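Local coordinates for protein fimbrial subunit CupB6 (Pseudomonas aeruginosa, PDB 5CYL) that probably mediates adhesion as the tip subunit of a chaperone-usher pilus, a type of surface fibre linked to biofilm formation, at residues Val89-Asp93 with Leu108-Val112; Pro206-Val211 with Leu245-Leu251; Lys220-Val224 with Ser317-Ile321. All coordinates share one frame; numbering follows the deposited sequence.

Contact 1: Val89-Asp93 with Leu108-Val112; sequences VDAQD and LDKRV
D109 OD2 takes a salt bridge from its own strand neighbour, R111, and a weak hydrogen bond from the backbone N of Q92 across the contact. R111 NH1 approaches this oxygen at 2.6 Å from above the carboxylate plane. The stronger bond of Q92 N goes to the other oxygen, D109 OD1, at 3.1 Å on the syn side, about 30° out of the plane. R111 NH1 also bonds the carbonyl oxygen of K110 (3.1 Å), giving that nitrogen two acceptors and limiting how the guanidinium can turn; NE has a weak bond to T120 O. Because its chain bends at chi2 (-64°), R111 folds back along its own strand far enough to reach both. Aspartate suits this place: its short side chain brings two acceptors to a turn amide and a cation at once, and the arginine probably stabilises its charge. The aliphatic part of Q92 packs on the arginine, its CG lying over one face of the guanidinium, 3.3 Å from R111 NH1. D93 also comes near D109, but its carboxylate is paired with R97.

Beside this polar cluster the contact becomes apolar. V89 and L108 cross at about a right angle, with V89 CG2 3.5 Å from L108 CB; branched, buried side chains fill this part of the core. The small A91 sets its CB 3.5 Å from the carbonyl oxygen of L108. Both L108 and D109 face I60 of strand 56-65, which lets successive side chains turn toward the end of strand 83-90: a classic beta bulge.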
ATOM      1  N   VAL A  89      13.027 -12.056  19.122  1.00 52.62           N
ATOM      2  CA  VAL A  89      12.799 -13.372  19.760  1.00 54.23           C
ATOM      3  C   VAL A  89      12.090 -13.217  21.091  1.00 57.57           C
ATOM      4  O   VAL A  89      12.452 -12.340  21.873  1.00 54.94           O
ATOM      5  CB  VAL A  89      14.098 -14.158  19.964  1.00 50.37           C
ATOM      6  CG1 VAL A  89      14.910 -14.200  18.675  1.00 55.89           C
ATOM      7  CG2 VAL A  89      14.932 -13.543  21.050  1.00 50.70           C
ATOM      8  N   ASP A  90      11.087 -14.050  21.321  1.00 68.22           N
ATOM      9  CA  ASP A  90      10.394 -14.062  22.603  1.00 79.46           C
ATOM     10  C   ASP A  90      11.198 -14.948  23.510  1.00 78.06           C
ATOM     11  O   ASP A  90      11.069 -16.173  23.482  1.00 77.96           O
ATOM     12  CB  ASP A  90       8.975 -14.607  22.456  1.00 87.35           C
ATOM     13  CG  ASP A  90       8.187 -13.889  21.396  1.00102.12           C
ATOM     14  OD1 ASP A  90       8.310 -12.638  21.337  1.00116.65           O
ATOM     15  OD2 ASP A  90       7.463 -14.578  20.619  1.00101.38           O
ATOM     16  N   ALA A  91      12.031 -14.319  24.315  1.00 76.56           N
ATOM     17  CA  ALA A  91      12.953 -15.044  25.204  1.00 81.40           C
ATOM     18  C   ALA A  91      12.252 -15.704  26.403  1.00 84.76           C
ATOM     19  O   ALA A  91      11.239 -15.200  26.899  1.00 90.68           O
ATOM     20  CB  ALA A  91      14.061 -14.125  25.683  1.00 87.85           C
ATOM     21  N   GLN A  92      12.794 -16.837  26.817  1.00 78.81           N
ATOM     22  CA  GLN A  92      12.323 -17.568  27.977  1.00 69.92           C
ATOM     23  C   GLN A  92      12.332 -16.711  29.252  1.00 64.35           C
ATOM     24  O   GLN A  92      11.444 -16.836  30.091  1.00 57.84           O
ATOM     25  CB  GLN A  92      13.185 -18.809  28.181  1.00 72.66           C
ATOM     26  CG  GLN A  92      12.552 -20.125  27.753  1.00 81.92           C
ATOM     27  CD  GLN A  92      13.050 -21.317  28.585  1.00 89.75           C
ATOM     28  OE1 GLN A  92      14.255 -21.487  28.799  1.00 79.44           O
ATOM     29  NE2 GLN A  92      12.114 -22.135  29.078  1.00 91.17           N
ATOM     30  N   ASP A  93      13.328 -15.852  29.413  1.00 61.92           N
ATOM     31  CA  ASP A  93      13.389 -14.981  30.597  1.00 65.95           C
ATOM     32  C   ASP A  93      12.255 -13.930  30.562  1.00 76.01           C
ATOM     33  O   ASP A  93      12.117 -13.110  31.484  1.00 83.95           O
ATOM     34  CB  ASP A  93      14.771 -14.327  30.749  1.00 63.60           C
ATOM     35  CG  ASP A  93      15.245 -13.694  29.486  1.00 70.54           C
ATOM     36  OD1 ASP A  93      14.807 -14.182  28.419  1.00 80.83           O
ATOM     37  OD2 ASP A  93      16.022 -12.734  29.579  1.00 66.12           O
ATOM     38  N   LEU A 108      20.513 -13.962  22.623  1.00 45.83           N
ATOM     39  CA  LEU A 108      19.139 -13.514  22.856  1.00 46.89           C
ATOM     40  C   LEU A 108      18.303 -14.442  23.685  1.00 52.06           C
ATOM     41  O   LEU A 108      17.282 -14.029  24.224  1.00 57.03           O
ATOM     42  CB  LEU A 108      18.420 -13.225  21.543  1.00 45.77           C
ATOM     43  CG  LEU A 108      19.223 -12.255  20.674  1.00 45.61           C
ATOM     44  CD1 LEU A 108      18.626 -12.208  19.277  1.00 43.37           C
ATOM     45  CD2 LEU A 108      19.387 -10.876  21.313  1.00 40.05           C
ATOM     46  N   ASP A 109      18.715 -15.701  23.751  1.00 59.09           N
ATOM     47  CA  ASP A 109      18.021 -16.723  24.522  1.00 57.89           C
ATOM     48  C   ASP A 109      18.989 -17.859  24.804  1.00 57.00           C
ATOM     49  O   ASP A 109      20.016 -17.994  24.148  1.00 54.70           O
ATOM     50  CB  ASP A 109      16.789 -17.212  23.766  1.00 58.03           C
ATOM     51  CG  ASP A 109      15.646 -17.575  24.678  1.00 60.81           C
ATOM     52  OD1 ASP A 109      15.764 -17.378  25.918  1.00 64.99           O
ATOM     53  OD2 ASP A 109      14.615 -18.083  24.166  1.00 59.11           O
ATOM     54  N   LYS A 110      18.662 -18.652  25.807  1.00 61.95           N
ATOM     55  CA  LYS A 110      19.359 -19.916  26.071  1.00 60.45           C
ATOM     56  C   LYS A 110      18.331 -21.005  26.277  1.00 59.16           C
ATOM     57  O   LYS A 110      17.184 -20.724  26.584  1.00 55.28           O
ATOM     58  CB  LYS A 110      20.312 -19.793  27.246  1.00 60.16           C
ATOM     59  CG  LYS A 110      20.014 -18.635  28.169  1.00 67.99           C
ATOM     60  CD  LYS A 110      21.092 -18.420  29.241  1.00 72.61           C
ATOM     61  CE  LYS A 110      22.502 -18.445  28.673  1.00 70.54           C
ATOM     62  NZ  LYS A 110      23.553 -18.017  29.645  1.00 70.09           N
ATOM     63  N   ARG A 111      18.742 -22.239  26.048  1.00 64.18           N
ATOM     64  CA  ARG A 111      17.869 -23.403  26.232  1.00 70.13           C
ATOM     65  C   ARG A 111      18.627 -24.437  27.033  1.00 77.23           C
ATOM     66  O   ARG A 111      19.788 -24.732  26.724  1.00 81.03           O
ATOM     67  CB  ARG A 111      17.452 -23.986  24.891  1.00 71.09           C
ATOM     68  CG  ARG A 111      16.338 -23.231  24.194  1.00 71.08           C
ATOM     69  CD  ARG A 111      15.063 -23.277  24.994  1.00 68.54           C
ATOM     70  NE  ARG A 111      13.963 -22.614  24.315  1.00 75.02           N
ATOM     71  CZ  ARG A 111      13.720 -21.316  24.369  1.00 78.49           C
ATOM     72  NH1 ARG A 111      14.507 -20.518  25.066  1.00 75.08           N
ATOM     73  NH2 ARG A 111      12.684 -20.807  23.721  1.00 88.76           N
ATOM     74  N   VAL A 112      17.994 -24.958  28.075  1.00 79.31           N
ATOM     75  CA  VAL A 112      18.636 -25.983  28.878  1.00 83.52           C
ATOM     76  C   VAL A 112      18.828 -27.206  27.983  1.00 84.66           C
ATOM     77  O   VAL A 112      17.876 -27.648  27.343  1.00 79.77           O
ATOM     78  CB  VAL A 112      17.798 -26.340  30.108  1.00 85.00           C
ATOM     79  CG1 VAL A 112      17.460 -25.076  30.898  1.00 74.55           C
ATOM     80  CG2 VAL A 112      16.537 -27.091  29.695  1.00 80.80           C
TER

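Contact 2: Pro206-Val211 with Leu245-Leu251; sequences PKKCKV and LSECAAL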
ATOM      1  N   PRO A 206      -4.963  -2.675   0.257  1.00 47.83           N
ATOM      2  CA  PRO A 206      -5.847  -2.255  -0.858  1.00 46.93           C
ATOM      3  C   PRO A 206      -5.795  -0.751  -1.192  1.00 45.94           C
ATOM      4  O   PRO A 206      -5.703   0.094  -0.287  1.00 46.44           O
ATOM      5  CB  PRO A 206      -7.251  -2.610  -0.345  1.00 47.74           C
ATOM      6  CG  PRO A 206      -7.157  -2.401   1.120  1.00 47.64           C
ATOM      7  CD  PRO A 206      -5.772  -2.931   1.482  1.00 48.79           C
ATOM      8  N   LYS A 207      -5.839  -0.455  -2.488  1.00 41.86           N
ATOM      9  CA  LYS A 207      -5.796   0.918  -2.974  1.00 42.16           C
ATOM     10  C   LYS A 207      -6.949   1.319  -3.892  1.00 44.20           C
ATOM     11  O   LYS A 207      -6.817   2.230  -4.679  1.00 46.26           O
ATOM     12  CB  LYS A 207      -4.462   1.180  -3.671  1.00 41.59           C
ATOM     13  CG  LYS A 207      -3.249   1.043  -2.769  1.00 42.94           C
ATOM     14  CD  LYS A 207      -3.127   2.222  -1.811  1.00 48.90           C
ATOM     15  CE  LYS A 207      -1.740   2.308  -1.206  1.00 54.49           C
ATOM     16  NZ  LYS A 207      -0.683   2.357  -2.228  1.00 54.78           N
ATOM     17  N   LYS A 208      -8.078   0.632  -3.820  1.00 48.11           N
ATOM     18  CA  LYS A 208      -9.157   0.903  -4.786  1.00 53.69           C
ATOM     19  C   LYS A 208     -10.511   1.171  -4.154  1.00 56.04           C
ATOM     20  O   LYS A 208     -10.761   0.776  -3.055  1.00 68.69           O
ATOM     21  CB  LYS A 208      -9.252  -0.218  -5.812  1.00 55.96           C
ATOM     22  CG  LYS A 208      -8.030  -0.296  -6.710  1.00 70.49           C
ATOM     23  CD  LYS A 208      -8.174  -1.236  -7.899  1.00 83.19           C
ATOM     24  CE  LYS A 208      -8.392  -2.673  -7.474  1.00 93.75           C
ATOM     25  NZ  LYS A 208      -8.375  -3.593  -8.648  1.00100.78           N
ATOM     26  N   CYS A 209     -11.354   1.889  -4.865  1.00 51.17           N
ATOM     27  CA  CYS A 209     -12.701   2.161  -4.428  1.00 49.95           C
ATOM     28  C   CYS A 209     -13.590   1.217  -5.215  1.00 49.57           C
ATOM     29  O   CYS A 209     -13.144   0.575  -6.128  1.00 48.56           O
ATOM     30  CB  CYS A 209     -13.103   3.628  -4.671  1.00 51.09           C
ATOM     31  SG  CYS A 209     -11.993   4.850  -3.933  1.00 55.51           S
ATOM     32  N   LYS A 210     -14.852   1.157  -4.835  1.00 53.09           N
ATOM     33  CA  LYS A 210     -15.836   0.346  -5.502  1.00 54.51           C
ATOM     34  C   LYS A 210     -16.468   1.144  -6.627  1.00 57.87           C
ATOM     35  O   LYS A 210     -17.045   2.228  -6.422  1.00 54.58           O
ATOM     36  CB  LYS A 210     -16.888  -0.098  -4.485  1.00 58.33           C
ATOM     37  CG  LYS A 210     -18.120  -0.740  -5.095  1.00 67.35           C
ATOM     38  CD  LYS A 210     -19.381  -0.507  -4.266  1.00 78.55           C
ATOM     39  CE  LYS A 210     -20.609  -0.357  -5.185  1.00 89.08           C
ATOM     40  NZ  LYS A 210     -21.799  -1.138  -4.756  1.00 91.17           N
ATOM     41  N   VAL A 211     -16.389   0.571  -7.815  1.00 60.66           N
ATOM     42  CA  VAL A 211     -16.950   1.200  -9.010  1.00 63.39           C
ATOM     43  C   VAL A 211     -18.074   0.376  -9.644  1.00 61.91           C
ATOM     44  O   VAL A 211     -17.848  -0.748 -10.057  1.00 61.50           O
ATOM     45  CB  VAL A 211     -15.845   1.439 -10.065  1.00 60.58           C
ATOM     46  CG1 VAL A 211     -16.420   2.067 -11.335  1.00 57.40           C
ATOM     47  CG2 VAL A 211     -14.741   2.296  -9.485  1.00 54.59           C
ATOM     48  N   LEU A 245     -17.380   8.132  -5.487  1.00 42.45           N
ATOM     49  CA  LEU A 245     -17.015   6.730  -5.330  1.00 43.82           C
ATOM     50  C   LEU A 245     -17.108   6.406  -3.856  1.00 46.29           C
ATOM     51  O   LEU A 245     -16.814   7.272  -3.019  1.00 42.67           O
ATOM     52  CB  LEU A 245     -15.582   6.474  -5.802  1.00 42.70           C
ATOM     53  CG  LEU A 245     -15.307   6.451  -7.302  1.00 41.41           C
ATOM     54  CD1 LEU A 245     -13.811   6.470  -7.549  1.00 43.58           C
ATOM     55  CD2 LEU A 245     -15.917   5.226  -7.958  1.00 39.98           C
ATOM     56  N   SER A 246     -17.506   5.190  -3.503  1.00 51.09           N
ATOM     57  CA  SER A 246     -17.585   4.850  -2.061  1.00 52.99           C
ATOM     58  C   SER A 246     -16.950   3.523  -1.763  1.00 50.89           C
ATOM     59  O   SER A 246     -16.588   2.774  -2.666  1.00 50.08           O
ATOM     60  CB  SER A 246     -19.016   4.915  -1.557  1.00 53.09           C
ATOM     61  OG  SER A 246     -19.811   4.161  -2.458  1.00 55.76           O
ATOM     62  N   GLU A 247     -16.775   3.270  -0.479  1.00 51.23           N
ATOM     63  CA  GLU A 247     -16.074   2.072  -0.014  1.00 53.64           C
ATOM     64  C   GLU A 247     -14.599   2.081  -0.447  1.00 51.11           C
ATOM     65  O   GLU A 247     -14.024   1.058  -0.752  1.00 54.54           O
ATOM     66  CB  GLU A 247     -16.777   0.805  -0.500  1.00 59.25           C
ATOM     67  CG  GLU A 247     -18.160   0.616   0.081  1.00 68.28           C
ATOM     68  CD  GLU A 247     -18.805  -0.694  -0.322  1.00 77.51           C
ATOM     69  OE1 GLU A 247     -18.150  -1.534  -0.983  1.00 86.55           O
ATOM     70  OE2 GLU A 247     -19.992  -0.880   0.014  1.00 84.20           O
ATOM     71  N   CYS A 248     -14.016   3.261  -0.442  1.00 48.34           N
ATOM     72  CA  CYS A 248     -12.623   3.452  -0.812  1.00 46.91           C
ATOM     73  C   CYS A 248     -11.689   2.928   0.249  1.00 43.43           C
ATOM     74  O   CYS A 248     -11.889   3.159   1.433  1.00 41.66           O
ATOM     75  CB  CYS A 248     -12.344   4.947  -0.951  1.00 47.89           C
ATOM     76  SG  CYS A 248     -13.131   5.664  -2.410  1.00 52.15           S
ATOM     77  N   ALA A 249     -10.618   2.282  -0.180  1.00 40.83           N
ATOM     78  CA  ALA A 249      -9.515   1.891   0.738  1.00 42.12           C
ATOM     79  C   ALA A 249      -8.861   3.124   1.329  1.00 41.73           C
ATOM     80  O   ALA A 249      -8.821   4.141   0.657  1.00 48.09           O
ATOM     81  CB  ALA A 249      -8.475   1.062  -0.010  1.00 41.87           C
ATOM     82  N   ALA A 250      -8.331   3.045   2.549  1.00 39.93           N
ATOM     83  CA  ALA A 250      -7.845   4.273   3.224  1.00 40.12           C
ATOM     84  C   ALA A 250      -6.895   5.108   2.370  1.00 41.24           C
ATOM     85  O   ALA A 250      -6.972   6.321   2.380  1.00 46.49           O
ATOM     86  CB  ALA A 250      -7.214   3.957   4.569  1.00 38.14           C
ATOM     87  N   LEU A 251      -6.010   4.433   1.650  1.00 42.48           N
ATOM     88  CA  LEU A 251      -4.932   5.064   0.879  1.00 40.86           C
ATOM     89  C   LEU A 251      -5.218   5.197  -0.607  1.00 42.89           C
ATOM     90  O   LEU A 251      -4.346   5.590  -1.365  1.00 42.87           O
ATOM     91  CB  LEU A 251      -3.671   4.229   1.037  1.00 39.88           C
ATOM     92  CG  LEU A 251      -2.616   4.765   1.975  1.00 39.34           C
ATOM     93  CD1 LEU A 251      -3.189   5.370   3.230  1.00 36.88           C
ATOM     94  CD2 LEU A 251      -1.676   3.618   2.304  1.00 38.70           C
TER
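A disulfide pins the loop entering strand 215-225 to the loop leaving strand 239-245, at the end of the C-terminal domain nearer the centre of the chain; this is probably the immunoglobulin-like pilin domain of the fimbrial family. C209 SG and C248 SG are joined at 2.1 Å, and the positive CB-SG-SG-CB torsion of 107° makes the bridge right-handed. The bridge is buried, which suits cystine, since it is apolar and needs no polar partner.

Two backbone hydrogen bonds flank the disulfide, one on each side of it along the paired segments. A249 N donates to K208 O at 3.2 Å, and K210 N donates to S246 O, also at 3.2 Å. Between them E247 adopts the left-handed helical conformation (phi 64°), which turns the chain between S246 and C248.

The charged residues contribute mainly their carbon chains. K207 CD and CE lie against L251 CB, CD at 3.5 Å, while the ammonium end goes on to G139 O in the N-terminal half of the chain; a long lysine can thus cover a leucine and still reach a polar partner. K210 crosses E247 obliquely, its CD 3.7 Å from E247 OE1, but the ammonium does not pair with the carboxylate.

Apolar packing closes both ends of the contact. P206 CG rests 3.9 Å from A249 CB, a small methyl beside a rigid ring. Toward the domain core, where F342 touches both V211 and L245, V211 CG2 meets L245 CD2 at 3.5 Å.

Contact 3: Lys220-Val224 with Ser317-Ile321; sequences KLGSV and SAAYI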
ATOM      1  N   LYS A 220     -29.930  18.203 -15.406  1.00 41.76           N
ATOM      2  CA  LYS A 220     -30.897  19.000 -16.147  1.00 45.17           C
ATOM      3  C   LYS A 220     -30.452  20.451 -16.144  1.00 44.47           C
ATOM      4  O   LYS A 220     -30.356  21.106 -15.103  1.00 45.02           O
ATOM      5  CB  LYS A 220     -32.303  18.866 -15.557  1.00 50.00           C
ATOM      6  CG  LYS A 220     -32.839  17.435 -15.534  1.00 57.04           C
ATOM      7  CD  LYS A 220     -34.342  17.349 -15.822  1.00 61.18           C
ATOM      8  CE  LYS A 220     -34.734  15.954 -16.325  1.00 69.52           C
ATOM      9  NZ  LYS A 220     -36.000  15.883 -17.123  1.00 73.16           N
ATOM     10  N   LEU A 221     -30.158  20.956 -17.316  1.00 41.80           N
ATOM     11  CA  LEU A 221     -29.658  22.302 -17.381  1.00 42.57           C
ATOM     12  C   LEU A 221     -30.839  23.246 -17.501  1.00 48.12           C
ATOM     13  O   LEU A 221     -30.708  24.434 -17.269  1.00 49.75           O
ATOM     14  CB  LEU A 221     -28.655  22.437 -18.527  1.00 39.58           C
ATOM     15  CG  LEU A 221     -27.366  21.615 -18.373  1.00 35.51           C
ATOM     16  CD1 LEU A 221     -26.563  21.729 -19.651  1.00 33.77           C
ATOM     17  CD2 LEU A 221     -26.531  22.007 -17.154  1.00 33.43           C
ATOM     18  N   GLY A 222     -31.996  22.704 -17.855  1.00 53.83           N
ATOM     19  CA  GLY A 222     -33.218  23.517 -17.996  1.00 54.08           C
ATOM     20  C   GLY A 222     -33.334  24.279 -19.314  1.00 52.03           C
ATOM     21  O   GLY A 222     -32.681  23.956 -20.296  1.00 51.43           O
ATOM     22  N   SER A 223     -34.236  25.238 -19.363  1.00 52.13           N
ATOM     23  CA  SER A 223     -34.482  25.948 -20.624  1.00 52.26           C
ATOM     24  C   SER A 223     -34.040  27.365 -20.480  1.00 53.69           C
ATOM     25  O   SER A 223     -34.309  27.982 -19.439  1.00 54.84           O
ATOM     26  CB  SER A 223     -35.953  25.921 -21.019  1.00 49.91           C
ATOM     27  OG  SER A 223     -36.246  24.658 -21.551  1.00 51.81           O
ATOM     28  N   VAL A 224     -33.376  27.884 -21.515  1.00 50.58           N
ATOM     29  CA  VAL A 224     -32.897  29.272 -21.509  1.00 50.05           C
ATOM     30  C   VAL A 224     -33.168  29.919 -22.858  1.00 46.00           C
ATOM     31  O   VAL A 224     -32.967  29.317 -23.903  1.00 43.48           O
ATOM     32  CB  VAL A 224     -31.390  29.379 -21.147  1.00 50.57           C
ATOM     33  CG1 VAL A 224     -31.121  28.925 -19.714  1.00 49.72           C
ATOM     34  CG2 VAL A 224     -30.583  28.528 -22.068  1.00 57.85           C
ATOM     35  N   SER A 317     -20.061  21.697 -11.444  1.00 31.52           N
ATOM     36  CA  SER A 317     -21.188  22.536 -11.842  1.00 32.67           C
ATOM     37  C   SER A 317     -21.184  22.678 -13.359  1.00 32.88           C
ATOM     38  O   SER A 317     -20.135  22.703 -13.987  1.00 39.01           O
ATOM     39  CB  SER A 317     -21.136  23.906 -11.155  1.00 31.97           C
ATOM     40  OG  SER A 317     -20.222  24.754 -11.807  1.00 33.74           O
ATOM     41  N   ALA A 318     -22.358  22.768 -13.950  1.00 30.76           N
ATOM     42  CA  ALA A 318     -22.481  22.830 -15.408  1.00 30.43           C
ATOM     43  C   ALA A 318     -23.428  23.934 -15.885  1.00 30.47           C
ATOM     44  O   ALA A 318     -24.369  24.295 -15.185  1.00 31.18           O
ATOM     45  CB  ALA A 318     -22.921  21.486 -15.950  1.00 28.50           C
ATOM     46  N   ALA A 319     -23.144  24.464 -17.067  1.00 28.01           N
ATOM     47  CA  ALA A 319     -23.986  25.494 -17.669  1.00 26.58           C
ATOM     48  C   ALA A 319     -23.832  25.501 -19.169  1.00 28.51           C
ATOM     49  O   ALA A 319     -22.879  24.934 -19.720  1.00 31.33           O
ATOM     50  CB  ALA A 319     -23.692  26.868 -17.101  1.00 23.77           C
ATOM     51  N   TYR A 320     -24.813  26.089 -19.838  1.00 29.38           N
ATOM     52  CA  TYR A 320     -24.708  26.375 -21.270  1.00 29.65           C
ATOM     53  C   TYR A 320     -23.756  27.550 -21.515  1.00 30.72           C
ATOM     54  O   TYR A 320     -23.718  28.511 -20.742  1.00 30.75           O
ATOM     55  CB  TYR A 320     -26.085  26.702 -21.816  1.00 29.79           C
ATOM     56  CG  TYR A 320     -26.923  25.471 -21.984  1.00 29.95           C
ATOM     57  CD1 TYR A 320     -26.517  24.456 -22.861  1.00 29.93           C
ATOM     58  CD2 TYR A 320     -28.103  25.308 -21.288  1.00 28.63           C
ATOM     59  CE1 TYR A 320     -27.269  23.310 -23.036  1.00 31.55           C
ATOM     60  CE2 TYR A 320     -28.866  24.153 -21.433  1.00 30.31           C
ATOM     61  CZ  TYR A 320     -28.450  23.160 -22.298  1.00 32.78           C
ATOM     62  OH  TYR A 320     -29.225  22.019 -22.503  1.00 36.13           O
ATOM     63  N   ILE A 321     -22.991  27.476 -22.589  1.00 29.91           N
ATOM     64  CA  ILE A 321     -22.145  28.607 -22.978  1.00 29.03           C
ATOM     65  C   ILE A 321     -22.429  28.966 -24.415  1.00 30.47           C
ATOM     66  O   ILE A 321     -22.658  28.077 -25.248  1.00 31.72           O
ATOM     67  CB  ILE A 321     -20.654  28.293 -22.799  1.00 27.15           C
ATOM     68  CG1 ILE A 321     -19.828  29.580 -22.841  1.00 26.20           C
ATOM     69  CG2 ILE A 321     -20.204  27.264 -23.827  1.00 25.42           C
ATOM     70  CD1 ILE A 321     -18.343  29.389 -22.633  1.00 25.81           C
TER
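L221 and Y320 interlock across the interior of a beta-sandwich, the immunoglobulin-like form expected of a pilin domain, where strands 215-225 and 311-322 face one another. The segment axes come within 7.8 Å and cross at -34°, the sense and size expected of aligned twisted sheets. No backbone hydrogen bond joins the segments, and side-chain packing, with a few backbone carbonyls, makes the contact.

L221 can be followed outward from its backbone. Its CB lies above the rim of the phenol ring, on the same side as CD1, 3.4 Å from Y320 CE2. A chi1 of -65° carries CG toward strand 311-322, and the fork, set by chi2, then divides the methyls between two partners. CD1 goes over the ring face, 3.8 Å from its centroid and only 19° off the normal, a CH-pi contact. CD2 turns to A318 instead, 3.8 Å from its CB and 3.7 Å from its carbonyl oxygen. Leucine fits because its fork serves both neighbours at once, and alanine fits because so small a side chain lets the strands come close at this point. F356, on strand 352-361, which is probably an appended donor strand completing the pilin fold, and I285 also touch L221.

Y320 brings a broad apolar ring into the interior, and its hydroxyl is satisfied by the carbonyl oxygen of A334 in strand 332-343. That bond anchors the hydroxyl end and probably helps hold the ring against L221. G222, whose positive phi in an extended strand is most easily adopted without a side chain, places its carbonyl oxygen at the ring edge near the plane, 4.0 Å from Y320 CE2. Farther along, V224 turns its branched side chain inward and comes obliquely to the ring, with CG2 4.1 Å from Y320 CD2.

From the N terminus, contact 1 comes first and closes a short loop through strand 96-98, tying strand 83-90 of one N-terminal sheet to strand 106-112 of the other. The chain completes that half before contact 2 opens, so the two are in series, their centres about 44 Å apart. Contacts 2 and 3 cross: 206-211 leads into 220-224, then 245-251 follows before 317-321 closes the longer loop. Contact 2 secures the end of the C-terminal domain nearer the chain's centre, whereas contact 3 joins its facing strands toward the far end. Contacts 1 and 3 lie on opposite sides of that centre, about 74 Å apart between contact centres.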